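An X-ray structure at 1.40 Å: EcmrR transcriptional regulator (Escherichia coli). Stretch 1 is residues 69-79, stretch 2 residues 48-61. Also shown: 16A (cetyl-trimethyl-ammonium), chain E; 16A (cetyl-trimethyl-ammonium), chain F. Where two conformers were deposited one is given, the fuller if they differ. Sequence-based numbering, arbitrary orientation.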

# COMPACT_ATOMS: atom_id res chain seq x y z
N MET A 69 -13.90 -3.62 3.41
CA MET A 69 -13.05 -3.02 2.39
C MET A 69 -12.50 -4.06 1.43
O MET A 69 -12.15 -5.18 1.82
CB MET A 69 -11.88 -2.29 3.06
CG MET A 69 -12.29 -1.15 3.96
SD MET A 69 -10.87 -0.42 4.79
CE MET A 69 -10.29 -1.69 5.89
N ASP A 70 -12.37 -3.64 0.16
CA ASP A 70 -11.73 -4.40 -0.91
C ASP A 70 -10.26 -3.98 -0.95
O ASP A 70 -9.94 -2.88 -1.42
CB ASP A 70 -12.44 -4.14 -2.24
CG ASP A 70 -11.93 -5.02 -3.38
OD1 ASP A 70 -10.90 -5.74 -3.24
OD2 ASP A 70 -12.58 -4.96 -4.45
N VAL A 71 -9.37 -4.86 -0.45
CA VAL A 71 -7.96 -4.53 -0.30
C VAL A 71 -7.12 -5.60 -0.96
O VAL A 71 -7.50 -6.76 -1.02
CB VAL A 71 -7.59 -4.40 1.19
CG1 VAL A 71 -8.30 -3.20 1.79
CG2 VAL A 71 -7.83 -5.71 2.00
N GLU A 72 -5.95 -5.20 -1.45
CA GLU A 72 -5.01 -6.11 -2.08
C GLU A 72 -3.61 -5.86 -1.52
O GLU A 72 -3.04 -4.78 -1.72
CB GLU A 72 -5.05 -5.96 -3.60
CG GLU A 72 -4.23 -6.99 -4.34
CD GLU A 72 -4.52 -6.99 -5.83
OE1 GLU A 72 -4.76 -5.88 -6.35
OE2 GLU A 72 -4.50 -8.08 -6.46
N PHE A 73 -3.09 -6.84 -0.78
CA PHE A 73 -1.75 -6.73 -0.25
C PHE A 73 -0.75 -7.07 -1.33
O PHE A 73 -0.86 -8.13 -1.97
CB PHE A 73 -1.54 -7.70 0.90
CG PHE A 73 -0.18 -7.64 1.44
CD1 PHE A 73 0.22 -6.56 2.19
CD2 PHE A 73 0.75 -8.61 1.11
CE1 PHE A 73 1.50 -6.50 2.71
CE2 PHE A 73 2.03 -8.58 1.64
CZ PHE A 73 2.41 -7.51 2.43
N CYS A 74 0.27 -6.24 -1.46
CA CYS A 74 1.31 -6.40 -2.47
C CYS A 74 2.71 -6.24 -1.89
O CYS A 74 2.96 -5.39 -1.04
CB CYS A 74 1.16 -5.34 -3.56
SG CYS A 74 -0.41 -5.34 -4.44
N GLU A 75 3.63 -7.06 -2.36
CA GLU A 75 5.02 -6.91 -1.97
C GLU A 75 5.88 -7.10 -3.20
O GLU A 75 5.76 -8.10 -3.91
CB GLU A 75 5.34 -7.92 -0.85
CG GLU A 75 6.64 -7.68 -0.15
CD GLU A 75 6.65 -8.16 1.30
OE1 GLU A 75 7.59 -7.74 2.00
OE2 GLU A 75 5.77 -8.98 1.73
N ALA A 76 6.76 -6.14 -3.44
CA ALA A 76 7.56 -6.13 -4.66
C ALA A 76 8.74 -7.09 -4.59
O ALA A 76 9.49 -7.12 -3.60
CB ALA A 76 8.08 -4.72 -4.93
N VAL A 77 8.94 -7.82 -5.69
CA VAL A 77 10.00 -8.79 -5.85
C VAL A 77 10.78 -8.50 -7.13
O VAL A 77 10.34 -7.78 -8.01
CB VAL A 77 9.47 -10.25 -5.87
CG1 VAL A 77 8.87 -10.65 -4.53
CG2 VAL A 77 8.47 -10.41 -6.99
N ASN A 78 11.98 -9.07 -7.21
CA ASN A 78 12.79 -8.82 -8.40
C ASN A 78 12.33 -9.63 -9.61
O ASN A 78 12.51 -9.18 -10.74
CB ASN A 78 14.28 -9.07 -8.13
CG ASN A 78 14.89 -8.01 -7.24
OD1 ASN A 78 14.59 -6.84 -7.33
ND2 ASN A 78 15.78 -8.44 -6.36
N ASP A 79 11.74 -10.80 -9.41
CA ASP A 79 11.21 -11.52 -10.56
C ASP A 79 9.96 -12.31 -10.21
O ASP A 79 9.65 -12.55 -9.04
CB ASP A 79 12.25 -12.44 -11.18
CG ASP A 79 13.58 -11.77 -11.39
OD1 ASP A 79 14.31 -11.58 -10.38
OD2 ASP A 79 13.89 -11.46 -12.55
C1 16A E . -14.21 13.07 -5.83
C2 16A E . -13.83 11.75 -5.18
C3 16A E . -14.17 11.73 -3.69
C4 16A E . -13.33 10.74 -2.87
C5 16A E . -12.77 9.55 -3.64
C6 16A E . -12.24 8.50 -2.68
C7 16A E . -12.05 7.11 -3.26
C8 16A E . -11.75 6.14 -2.12
C9 16A E . -10.50 5.36 -2.40
C10 16A E . -10.56 3.91 -1.90
C11 16A E . -10.86 3.72 -0.42
C12 16A E . -9.75 4.20 0.51
C13 16A E . -9.92 3.52 1.86
C14 16A E . -8.67 3.70 2.70
C15 16A E . -8.89 3.22 4.13
C16 16A E . -7.56 3.22 4.82
N1 16A E . -7.67 2.97 6.27
C17 16A E . -8.46 1.77 6.60
C18 16A E . -6.27 2.81 6.69
C19 16A E . -8.16 4.17 6.96
C1 16A F . 3.97 -10.61 20.90
C2 16A F . 3.59 -9.37 20.13
C3 16A F . 3.33 -9.87 18.73
C4 16A F . 3.60 -8.78 17.74
C5 16A F . 3.49 -9.37 16.35
C6 16A F . 4.40 -8.62 15.42
C7 16A F . 4.32 -9.23 14.04
C8 16A F . 5.07 -8.40 13.05
C9 16A F . 5.00 -9.02 11.67
C10 16A F . 5.24 -7.93 10.65
C11 16A F . 4.74 -8.22 9.24
C12 16A F . 4.82 -6.85 8.57
C13 16A F . 4.61 -6.77 7.06
C14 16A F . 5.13 -5.45 6.43
C15 16A F . 6.45 -5.72 5.72
C16 16A F . 7.71 -5.02 6.23
N1 16A F . 8.47 -4.39 5.13
C17 16A F . 7.89 -3.10 4.76
C18 16A F . 9.83 -4.19 5.64
C19 16A F . 8.56 -5.20 3.91
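Stretch 2 48-61: TLTTPAYCFTLYHD

Antiparallel pairing satisfies backbone polarity while sending successive side chains to alternate faces of the sheet, and residues 48-61 of EcmrR, laid along 69-79, illustrate the principle. One hydrogen bond between side chains reinforces the ladder: His60 NE2 donates to Glu72 OE1 at 2.8 Å, while at the same end Asp70 N donates to Asp61 OD2 at 2.9 Å. Between the strands, hydrogen-bonded pairs alternate with non-hydrogen-bonded ones. Leu58 N reaches Glu72 O at 2.8 Å, and Glu72 N returns to Leu58 O at 2.9 Å; Cys74 and Phe56 repeat the exchange, with Cys74 N to Phe56 O at 2.8 Å and Phe56 N to Cys74 O at 2.9 Å. The N-to-C directions of strand 55-59 and its partner differ by 158°, close to antiparallel, and the axes approach to 4.6 Å.

Beyond Ala76 N to Tyr54 O (2.9 Å), stretch 2 leaves the ladder in a loop containing a cis peptide before Pro52. Its earlier residues remain attached: Thr50 N binds Ala76 O at 3.0 Å, and Asn78 N binds Thr48 O at 3.0 Å. Water 4 links Tyr54 N to Ala76 O.

Packing follows the alternation. On one face, Cys74 CB sits over the Phe56 ring, 3.7 Å from its centroid. On the other, Val71 CG1 meets Tyr59 CE1 at 3.5 Å and Phe73 CZ meets Cys55 SG at 3.5 Å.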

# COMPACT_ATOMS: atom_id res chain seq x y z
N THR A 48 13.16 -13.14 -4.17
CA THR A 48 13.91 -12.05 -3.56
C THR A 48 13.05 -10.80 -3.55
O THR A 48 12.51 -10.39 -4.58
CB THR A 48 15.20 -11.79 -4.35
OG1 THR A 48 15.96 -13.00 -4.47
CG2 THR A 48 16.08 -10.73 -3.67
N LEU A 49 12.91 -10.19 -2.37
CA LEU A 49 12.26 -8.90 -2.28
C LEU A 49 13.14 -7.81 -2.87
O LEU A 49 14.37 -7.89 -2.83
CB LEU A 49 12.00 -8.54 -0.82
CG LEU A 49 11.18 -9.52 0.01
CD1 LEU A 49 11.19 -9.11 1.48
CD2 LEU A 49 9.79 -9.56 -0.51
N THR A 50 12.48 -6.77 -3.43
CA THR A 50 13.25 -5.68 -4.03
C THR A 50 13.99 -4.91 -2.93
O THR A 50 13.58 -4.89 -1.76
CB THR A 50 12.39 -4.68 -4.82
OG1 THR A 50 11.39 -4.10 -3.97
CG2 THR A 50 11.72 -5.33 -6.03
N THR A 51 15.09 -4.27 -3.34
CA THR A 51 15.86 -3.38 -2.48
C THR A 51 16.00 -2.06 -3.23
O THR A 51 16.64 -2.02 -4.30
CB THR A 51 17.24 -3.96 -2.16
OG1 THR A 51 17.81 -4.57 -3.32
CG2 THR A 51 17.13 -5.04 -1.13
N PRO A 52 15.42 -0.95 -2.73
CA PRO A 52 14.60 -0.89 -1.51
C PRO A 52 13.29 -1.64 -1.64
O PRO A 52 12.79 -1.85 -2.75
CB PRO A 52 14.29 0.60 -1.34
CG PRO A 52 14.59 1.22 -2.66
CD PRO A 52 15.55 0.36 -3.39
N ALA A 53 12.74 -2.02 -0.49
CA ALA A 53 11.47 -2.70 -0.42
C ALA A 53 10.35 -1.79 -0.93
O ALA A 53 10.41 -0.55 -0.85
CB ALA A 53 11.17 -3.08 1.03
N TYR A 54 9.27 -2.41 -1.41
CA TYR A 54 8.04 -1.68 -1.71
C TYR A 54 6.88 -2.62 -1.38
O TYR A 54 6.60 -3.57 -2.11
CB TYR A 54 8.00 -1.25 -3.17
CG TYR A 54 6.86 -0.33 -3.59
CD1 TYR A 54 6.21 0.51 -2.70
CD2 TYR A 54 6.44 -0.30 -4.92
CE1 TYR A 54 5.18 1.36 -3.11
CE2 TYR A 54 5.41 0.53 -5.34
CZ TYR A 54 4.77 1.36 -4.44
OH TYR A 54 3.73 2.16 -4.92
N CYS A 55 6.24 -2.37 -0.25
CA CYS A 55 5.25 -3.26 0.34
C CYS A 55 4.04 -2.40 0.63
O CYS A 55 4.15 -1.42 1.35
CB CYS A 55 5.80 -3.84 1.63
SG CYS A 55 4.61 -4.85 2.52
N PHE A 56 2.89 -2.72 0.02
CA PHE A 56 1.80 -1.76 0.04
C PHE A 56 0.46 -2.45 -0.13
O PHE A 56 0.36 -3.56 -0.70
CB PHE A 56 1.95 -0.69 -1.05
CG PHE A 56 2.06 -1.24 -2.44
CD1 PHE A 56 3.29 -1.68 -2.91
CD2 PHE A 56 0.96 -1.32 -3.28
CE1 PHE A 56 3.44 -2.20 -4.20
CE2 PHE A 56 1.10 -1.82 -4.58
CZ PHE A 56 2.35 -2.26 -5.04
N THR A 57 -0.56 -1.80 0.39
CA THR A 57 -1.94 -2.21 0.17
C THR A 57 -2.53 -1.32 -0.91
O THR A 57 -2.42 -0.10 -0.86
CB THR A 57 -2.76 -2.05 1.45
OG1 THR A 57 -2.21 -2.93 2.44
CG2 THR A 57 -4.26 -2.38 1.22
N LEU A 58 -3.22 -1.95 -1.86
CA LEU A 58 -4.09 -1.24 -2.76
C LEU A 58 -5.50 -1.24 -2.19
O LEU A 58 -6.06 -2.31 -1.89
CB LEU A 58 -4.08 -1.93 -4.12
CG LEU A 58 -2.74 -1.92 -4.87
CD1 LEU A 58 -2.82 -2.71 -6.15
CD2 LEU A 58 -2.36 -0.50 -5.11
N TYR A 59 -6.09 -0.06 -2.08
CA TYR A 59 -7.49 0.10 -1.68
C TYR A 59 -8.36 0.29 -2.92
O TYR A 59 -8.35 1.36 -3.51
CB TYR A 59 -7.61 1.29 -0.73
CG TYR A 59 -7.07 0.95 0.66
CD1 TYR A 59 -7.88 0.39 1.63
CD2 TYR A 59 -5.73 1.17 1.00
CE1 TYR A 59 -7.39 0.03 2.87
CE2 TYR A 59 -5.23 0.83 2.25
CZ TYR A 59 -6.07 0.28 3.20
OH TYR A 59 -5.60 -0.03 4.48
N HIS A 60 -9.11 -0.75 -3.29
CA HIS A 60 -9.84 -0.81 -4.55
C HIS A 60 -11.27 -0.32 -4.48
O HIS A 60 -11.93 -0.24 -5.54
CB HIS A 60 -9.82 -2.25 -5.07
CG HIS A 60 -8.47 -2.71 -5.53
ND1 HIS A 60 -7.75 -2.04 -6.50
CD2 HIS A 60 -7.73 -3.79 -5.20
CE1 HIS A 60 -6.63 -2.69 -6.75
NE2 HIS A 60 -6.59 -3.76 -5.98
N ASP A 61 -11.76 0.07 -3.31
CA ASP A 61 -13.14 0.54 -3.24
C ASP A 61 -13.31 1.82 -4.04
O ASP A 61 -12.37 2.58 -4.24
CB ASP A 61 -13.55 0.74 -1.79
CG ASP A 61 -13.90 -0.58 -1.12
OD1 ASP A 61 -14.76 -1.31 -1.66
OD2 ASP A 61 -13.29 -0.89 -0.08
O HOH W 1 12.56 -12.65 -7.04
O HOH W 2 15.83 -4.60 -6.16
O HOH W 3 17.35 -6.71 -4.67
O HOH W 4 9.45 -5.32 -1.44
O HOH W 5 -10.59 -0.28 -0.58